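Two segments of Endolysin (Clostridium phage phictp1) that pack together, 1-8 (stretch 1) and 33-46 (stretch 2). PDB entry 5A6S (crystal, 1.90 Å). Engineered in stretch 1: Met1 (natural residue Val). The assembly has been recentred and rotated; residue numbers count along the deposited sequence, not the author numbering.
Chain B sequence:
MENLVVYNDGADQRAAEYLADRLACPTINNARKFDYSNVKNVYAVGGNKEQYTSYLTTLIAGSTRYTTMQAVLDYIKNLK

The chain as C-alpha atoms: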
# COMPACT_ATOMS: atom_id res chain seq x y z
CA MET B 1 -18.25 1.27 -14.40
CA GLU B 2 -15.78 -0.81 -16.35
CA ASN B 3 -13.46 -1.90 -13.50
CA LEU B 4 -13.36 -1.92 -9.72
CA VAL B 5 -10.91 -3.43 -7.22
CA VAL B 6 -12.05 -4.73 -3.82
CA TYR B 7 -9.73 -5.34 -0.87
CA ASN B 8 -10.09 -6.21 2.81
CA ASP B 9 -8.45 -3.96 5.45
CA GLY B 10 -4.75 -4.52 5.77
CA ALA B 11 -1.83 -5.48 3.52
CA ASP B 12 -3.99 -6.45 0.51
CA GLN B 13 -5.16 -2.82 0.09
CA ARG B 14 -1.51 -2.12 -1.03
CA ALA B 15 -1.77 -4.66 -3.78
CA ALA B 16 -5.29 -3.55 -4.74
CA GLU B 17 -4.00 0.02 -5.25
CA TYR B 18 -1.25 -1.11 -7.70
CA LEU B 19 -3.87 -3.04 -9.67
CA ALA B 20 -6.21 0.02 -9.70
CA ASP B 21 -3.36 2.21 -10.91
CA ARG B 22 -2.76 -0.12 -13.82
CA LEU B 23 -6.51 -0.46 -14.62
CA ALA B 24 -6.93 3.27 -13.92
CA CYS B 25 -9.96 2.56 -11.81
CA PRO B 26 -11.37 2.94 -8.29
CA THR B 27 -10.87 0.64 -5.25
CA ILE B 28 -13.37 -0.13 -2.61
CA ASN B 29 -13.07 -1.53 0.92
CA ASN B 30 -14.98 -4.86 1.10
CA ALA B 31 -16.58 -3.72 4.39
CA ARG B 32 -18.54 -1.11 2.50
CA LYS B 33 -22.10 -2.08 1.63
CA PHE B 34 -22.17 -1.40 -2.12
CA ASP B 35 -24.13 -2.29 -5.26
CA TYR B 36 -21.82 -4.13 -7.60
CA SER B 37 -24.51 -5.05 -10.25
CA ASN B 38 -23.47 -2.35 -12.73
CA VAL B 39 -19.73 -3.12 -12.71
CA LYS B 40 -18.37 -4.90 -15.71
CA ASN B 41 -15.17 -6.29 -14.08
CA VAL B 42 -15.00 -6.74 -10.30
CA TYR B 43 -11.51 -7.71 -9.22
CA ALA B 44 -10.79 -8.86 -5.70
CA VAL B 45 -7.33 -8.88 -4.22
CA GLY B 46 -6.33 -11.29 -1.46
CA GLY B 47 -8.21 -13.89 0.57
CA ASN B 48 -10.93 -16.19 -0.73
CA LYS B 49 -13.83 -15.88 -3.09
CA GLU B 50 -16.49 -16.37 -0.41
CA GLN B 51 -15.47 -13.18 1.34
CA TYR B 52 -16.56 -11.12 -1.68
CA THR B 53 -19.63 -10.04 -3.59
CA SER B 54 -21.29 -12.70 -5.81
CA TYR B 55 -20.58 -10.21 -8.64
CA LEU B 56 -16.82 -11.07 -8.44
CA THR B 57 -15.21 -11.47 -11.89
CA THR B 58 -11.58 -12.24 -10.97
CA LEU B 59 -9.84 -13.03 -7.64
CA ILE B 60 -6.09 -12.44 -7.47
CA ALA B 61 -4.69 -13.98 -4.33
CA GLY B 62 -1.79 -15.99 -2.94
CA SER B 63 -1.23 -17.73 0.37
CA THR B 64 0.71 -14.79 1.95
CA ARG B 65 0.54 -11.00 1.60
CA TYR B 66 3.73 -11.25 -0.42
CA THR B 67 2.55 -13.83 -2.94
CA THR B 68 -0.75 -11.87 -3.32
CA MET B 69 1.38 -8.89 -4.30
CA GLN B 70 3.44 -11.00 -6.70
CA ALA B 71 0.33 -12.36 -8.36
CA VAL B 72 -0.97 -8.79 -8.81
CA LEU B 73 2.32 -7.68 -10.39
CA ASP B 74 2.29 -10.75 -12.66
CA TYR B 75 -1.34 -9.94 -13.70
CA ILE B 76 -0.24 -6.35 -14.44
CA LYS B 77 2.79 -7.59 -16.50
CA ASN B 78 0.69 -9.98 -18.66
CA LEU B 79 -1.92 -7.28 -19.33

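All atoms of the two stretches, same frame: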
# COMPACT_ATOMS: atom_id res chain seq x y z
N MET B 1 -19.69 1.04 -14.59
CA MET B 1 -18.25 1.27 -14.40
C MET B 1 -17.55 0.06 -14.97
O MET B 1 -17.94 -1.08 -14.71
CB MET B 1 -17.98 1.42 -12.88
CG MET B 1 -16.55 1.69 -12.41
SD MET B 1 -16.40 1.63 -10.56
CE MET B 1 -17.30 3.05 -9.92
N GLU B 2 -16.45 0.29 -15.68
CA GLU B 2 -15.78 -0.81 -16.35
C GLU B 2 -15.00 -1.71 -15.39
O GLU B 2 -14.96 -2.93 -15.59
CB GLU B 2 -14.80 -0.25 -17.38
CG GLU B 2 -14.00 -1.30 -18.12
CD GLU B 2 -14.78 -1.94 -19.27
OE1 GLU B 2 -15.96 -1.54 -19.46
OE2 GLU B 2 -14.20 -2.79 -19.97
N ASN B 3 -14.32 -1.10 -14.40
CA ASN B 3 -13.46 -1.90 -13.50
C ASN B 3 -13.53 -1.36 -12.09
O ASN B 3 -13.58 -0.12 -11.89
CB ASN B 3 -11.99 -1.85 -13.94
CG ASN B 3 -11.71 -2.49 -15.29
OD1 ASN B 3 -11.84 -3.71 -15.50
ND2 ASN B 3 -11.20 -1.67 -16.21
N LEU B 4 -13.45 -2.27 -11.12
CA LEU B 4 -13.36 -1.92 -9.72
C LEU B 4 -12.54 -3.00 -8.99
O LEU B 4 -12.65 -4.19 -9.30
CB LEU B 4 -14.78 -1.87 -9.12
CG LEU B 4 -14.98 -1.49 -7.70
CD1 LEU B 4 -14.49 -0.10 -7.38
CD2 LEU B 4 -16.47 -1.57 -7.37
N VAL B 5 -11.72 -2.56 -8.02
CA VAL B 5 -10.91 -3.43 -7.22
C VAL B 5 -11.32 -3.35 -5.76
O VAL B 5 -11.27 -2.32 -5.12
CB VAL B 5 -9.42 -3.11 -7.38
CG1 VAL B 5 -8.58 -4.20 -6.72
CG2 VAL B 5 -9.05 -3.01 -8.86
N VAL B 6 -11.64 -4.52 -5.22
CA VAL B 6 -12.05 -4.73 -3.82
C VAL B 6 -10.90 -5.37 -3.02
O VAL B 6 -10.19 -6.28 -3.50
CB VAL B 6 -13.28 -5.69 -3.70
CG1 VAL B 6 -13.90 -5.61 -2.30
CG2 VAL B 6 -14.34 -5.34 -4.69
N TYR B 7 -10.73 -4.87 -1.83
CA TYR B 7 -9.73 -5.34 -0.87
C TYR B 7 -10.38 -5.41 0.52
O TYR B 7 -11.32 -4.69 0.81
CB TYR B 7 -8.54 -4.39 -0.85
CG TYR B 7 -8.91 -3.03 -0.42
CD1 TYR B 7 -8.91 -2.69 0.91
CD2 TYR B 7 -9.35 -2.08 -1.33
CE1 TYR B 7 -9.26 -1.43 1.29
CE2 TYR B 7 -9.71 -0.83 -0.95
CZ TYR B 7 -9.68 -0.50 0.34
OH TYR B 7 -10.07 0.73 0.71
N ASN B 8 -9.83 -6.29 1.37
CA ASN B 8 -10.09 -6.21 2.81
C ASN B 8 -9.02 -5.36 3.51
O ASN B 8 -7.88 -5.26 3.03
CB ASN B 8 -10.09 -7.64 3.39
CG ASN B 8 -11.19 -8.49 2.79
OD1 ASN B 8 -12.38 -8.34 3.13
ND2 ASN B 8 -10.82 -9.35 1.92
N LYS B 33 -20.90 -1.46 2.21
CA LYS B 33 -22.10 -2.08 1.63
C LYS B 33 -22.43 -1.37 0.29
O LYS B 33 -22.91 -0.25 0.27
CB LYS B 33 -23.25 -2.00 2.62
CG LYS B 33 -24.40 -2.94 2.28
CD LYS B 33 -25.69 -2.55 3.03
CE LYS B 33 -26.64 -1.68 2.18
NZ LYS B 33 -27.41 -2.50 1.20
N PHE B 34 -22.20 -2.04 -0.81
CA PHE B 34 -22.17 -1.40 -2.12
C PHE B 34 -22.87 -2.28 -3.13
O PHE B 34 -22.80 -3.52 -3.08
CB PHE B 34 -20.70 -1.16 -2.47
CG PHE B 34 -20.45 -0.58 -3.85
CD1 PHE B 34 -20.57 0.76 -4.07
CD2 PHE B 34 -20.07 -1.39 -4.86
CE1 PHE B 34 -20.35 1.28 -5.35
CE2 PHE B 34 -19.81 -0.89 -6.13
CZ PHE B 34 -19.95 0.46 -6.37
N ASP B 35 -23.47 -1.63 -4.12
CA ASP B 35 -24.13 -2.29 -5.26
C ASP B 35 -23.17 -2.49 -6.42
O ASP B 35 -22.84 -1.57 -7.15
CB ASP B 35 -25.38 -1.45 -5.70
CG ASP B 35 -26.01 -1.94 -6.98
OD1 ASP B 35 -25.69 -3.06 -7.43
OD2 ASP B 35 -26.79 -1.14 -7.60
N TYR B 36 -22.74 -3.72 -6.57
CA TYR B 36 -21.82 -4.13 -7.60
C TYR B 36 -22.46 -4.53 -8.96
O TYR B 36 -21.74 -4.89 -9.90
CB TYR B 36 -21.01 -5.31 -7.06
CG TYR B 36 -20.04 -5.04 -5.90
CD1 TYR B 36 -20.45 -5.14 -4.56
CD2 TYR B 36 -18.69 -4.74 -6.14
CE1 TYR B 36 -19.57 -4.95 -3.52
CE2 TYR B 36 -17.80 -4.55 -5.08
CZ TYR B 36 -18.23 -4.64 -3.80
OH TYR B 36 -17.37 -4.46 -2.77
N SER B 37 -23.81 -4.48 -9.08
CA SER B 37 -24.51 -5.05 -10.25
C SER B 37 -24.20 -4.37 -11.60
O SER B 37 -24.37 -4.96 -12.64
CB SER B 37 -26.05 -4.97 -10.06
OG SER B 37 -26.44 -3.61 -9.85
N ASN B 38 -23.77 -3.14 -11.55
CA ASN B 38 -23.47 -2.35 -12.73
C ASN B 38 -21.95 -2.17 -12.92
O ASN B 38 -21.49 -1.13 -13.44
CB ASN B 38 -24.14 -0.97 -12.56
CG ASN B 38 -24.06 -0.46 -11.11
OD1 ASN B 38 -23.28 -1.02 -10.30
ND2 ASN B 38 -24.89 0.53 -10.76
N VAL B 39 -21.17 -3.17 -12.49
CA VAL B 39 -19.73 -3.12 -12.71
C VAL B 39 -19.38 -4.22 -13.64
O VAL B 39 -19.69 -5.36 -13.40
CB VAL B 39 -18.89 -3.23 -11.38
CG1 VAL B 39 -17.40 -3.33 -11.68
CG2 VAL B 39 -19.18 -2.03 -10.54
N LYS B 40 -18.67 -3.90 -14.70
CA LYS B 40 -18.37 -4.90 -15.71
C LYS B 40 -17.35 -5.94 -15.19
O LYS B 40 -17.58 -7.14 -15.29
CB LYS B 40 -17.84 -4.22 -16.96
CG LYS B 40 -17.88 -5.07 -18.22
CD LYS B 40 -19.22 -4.93 -18.95
CE LYS B 40 -19.15 -5.41 -20.40
NZ LYS B 40 -18.43 -6.72 -20.58
N ASN B 41 -16.25 -5.45 -14.63
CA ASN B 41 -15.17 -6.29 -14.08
C ASN B 41 -14.91 -5.93 -12.62
O ASN B 41 -14.46 -4.82 -12.27
CB ASN B 41 -13.87 -6.19 -14.90
CG ASN B 41 -14.08 -6.38 -16.41
OD1 ASN B 41 -14.02 -5.42 -17.18
ND2 ASN B 41 -14.26 -7.59 -16.84
N VAL B 42 -15.24 -6.87 -11.73
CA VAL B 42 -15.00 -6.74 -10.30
C VAL B 42 -13.82 -7.65 -9.92
O VAL B 42 -13.91 -8.88 -9.97
CB VAL B 42 -16.23 -7.17 -9.52
CG1 VAL B 42 -15.92 -7.18 -8.03
CG2 VAL B 42 -17.35 -6.20 -9.84
N TYR B 43 -12.70 -7.03 -9.64
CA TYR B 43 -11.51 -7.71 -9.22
C TYR B 43 -11.49 -7.67 -7.71
O TYR B 43 -11.89 -6.68 -7.07
CB TYR B 43 -10.30 -6.97 -9.74
CG TYR B 43 -10.05 -7.08 -11.18
CD1 TYR B 43 -10.67 -6.23 -12.07
CD2 TYR B 43 -9.18 -8.03 -11.68
CE1 TYR B 43 -10.38 -6.29 -13.41
CE2 TYR B 43 -8.90 -8.10 -13.02
CZ TYR B 43 -9.51 -7.20 -13.87
OH TYR B 43 -9.28 -7.27 -15.18
N ALA B 44 -11.08 -8.79 -7.13
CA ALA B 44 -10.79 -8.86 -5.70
C ALA B 44 -9.35 -9.21 -5.54
O ALA B 44 -8.85 -10.07 -6.26
CB ALA B 44 -11.61 -9.95 -5.02
N VAL B 45 -8.72 -8.65 -4.49
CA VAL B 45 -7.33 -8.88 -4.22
C VAL B 45 -7.15 -9.45 -2.78
O VAL B 45 -7.49 -8.79 -1.80
CB VAL B 45 -6.45 -7.62 -4.44
CG1 VAL B 45 -5.02 -7.89 -3.97
CG2 VAL B 45 -6.40 -7.26 -5.93
N GLY B 46 -6.57 -10.65 -2.71
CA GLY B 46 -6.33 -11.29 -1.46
C GLY B 46 -7.50 -12.13 -0.98
O GLY B 46 -8.63 -11.83 -1.29
O HOH W 1 -8.24 -8.72 0.79

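The two stretches pair as neighbouring parallel strands, residues 3-7 beside residues 41-45. Their axes cross at -25° and approach to 4.6 Å. Together the stretches bury 765 Å² between them. In stretch 1 the largest shares belong to Leu4 (92 Å²) and Val6 (83 Å²). In stretch 2 the largest belongs to Tyr43 (66 Å²).

Leu4 lies opposite Val42 in the register, and both side chains point to the same face of the sheet. Its backbone bonds to the residues before and after Val42, as expected for parallel strands. Leu4 N donates to Asn41 O at 3.0 Å, and Leu4 O accepts from Tyr43 N at 2.9 Å. The side chain has chi1 in t and chi2 in p. Its reach extends past the strand into the loop that precedes it. Leu4 CD2 lies 3.6 Å from Phe34 CE2 and 4.0 Å from Tyr36 CE2. Leu4 CB meets Val39 CG1 at 3.9 Å. These contacts are apolar, and the leucine is buried.

Val6 sits two residues further on, so its side chain returns to the face of Leu4. It pairs with Ala44, whose small side chain adds little covered area. The main side-chain partners of Val6 lie elsewhere in stretch 2. Val6 CG2 is 3.6 Å from Tyr36 CE2 and 4.1 Å from Val42 CG1. Tyr36 thus touches both Leu4 and Val6, although it lies outside the paired strand. It begins a type I turn that ends at Val39, with Val39 N bonded to Tyr36 O at 3.2 Å. The backbone of Val6 repeats the pattern of Leu4. Val6 N donates to Tyr43 O at 2.9 Å, with an angle of 168° at the hydrogen. Val45 N donates to Val6 O at 3.0 Å.

Tyr43 joins the backbone bonds of Leu4 and Val6 in one parallel ladder. Its N bonds to Leu4 and its O to Val6, so both of its backbone polar groups are used across the contact. The same carbonyl receives a CA-H...O contact, with Val5 CA 3.4 Å from Tyr43 O. The side chain of Tyr43 points to the other face, together with Val5 and Val45. Tyr43 CB is 4.2 Å from Val5 CG2, and Val5 CG1 packs against Val45 CG2 at 3.8 Å. The edge of the Tyr43 ring is turned to Leu4 O.

Backbone bonding continues ahead of the paired strands. Met1, an engineered residue, donates from its N to Asn38 O at 3.0 Å. Met1 O accepts from Lys40 N at 2.9 Å, and Glu2 O accepts from Asn41 N at 3.0 Å. The Asn41 N bond is more bent than the Lys40 N bond, 137° against 168° at the hydrogen.

At the far end of the pairing a water joins Val45, the last strand residue, to Asn8, just past the other strand. It donates to Val45 O at 2.7 Å and accepts from Asn8 N at 3.0 Å and Asn8 ND2 at 2.9 Å. The two stretches are bridged there without a direct bond.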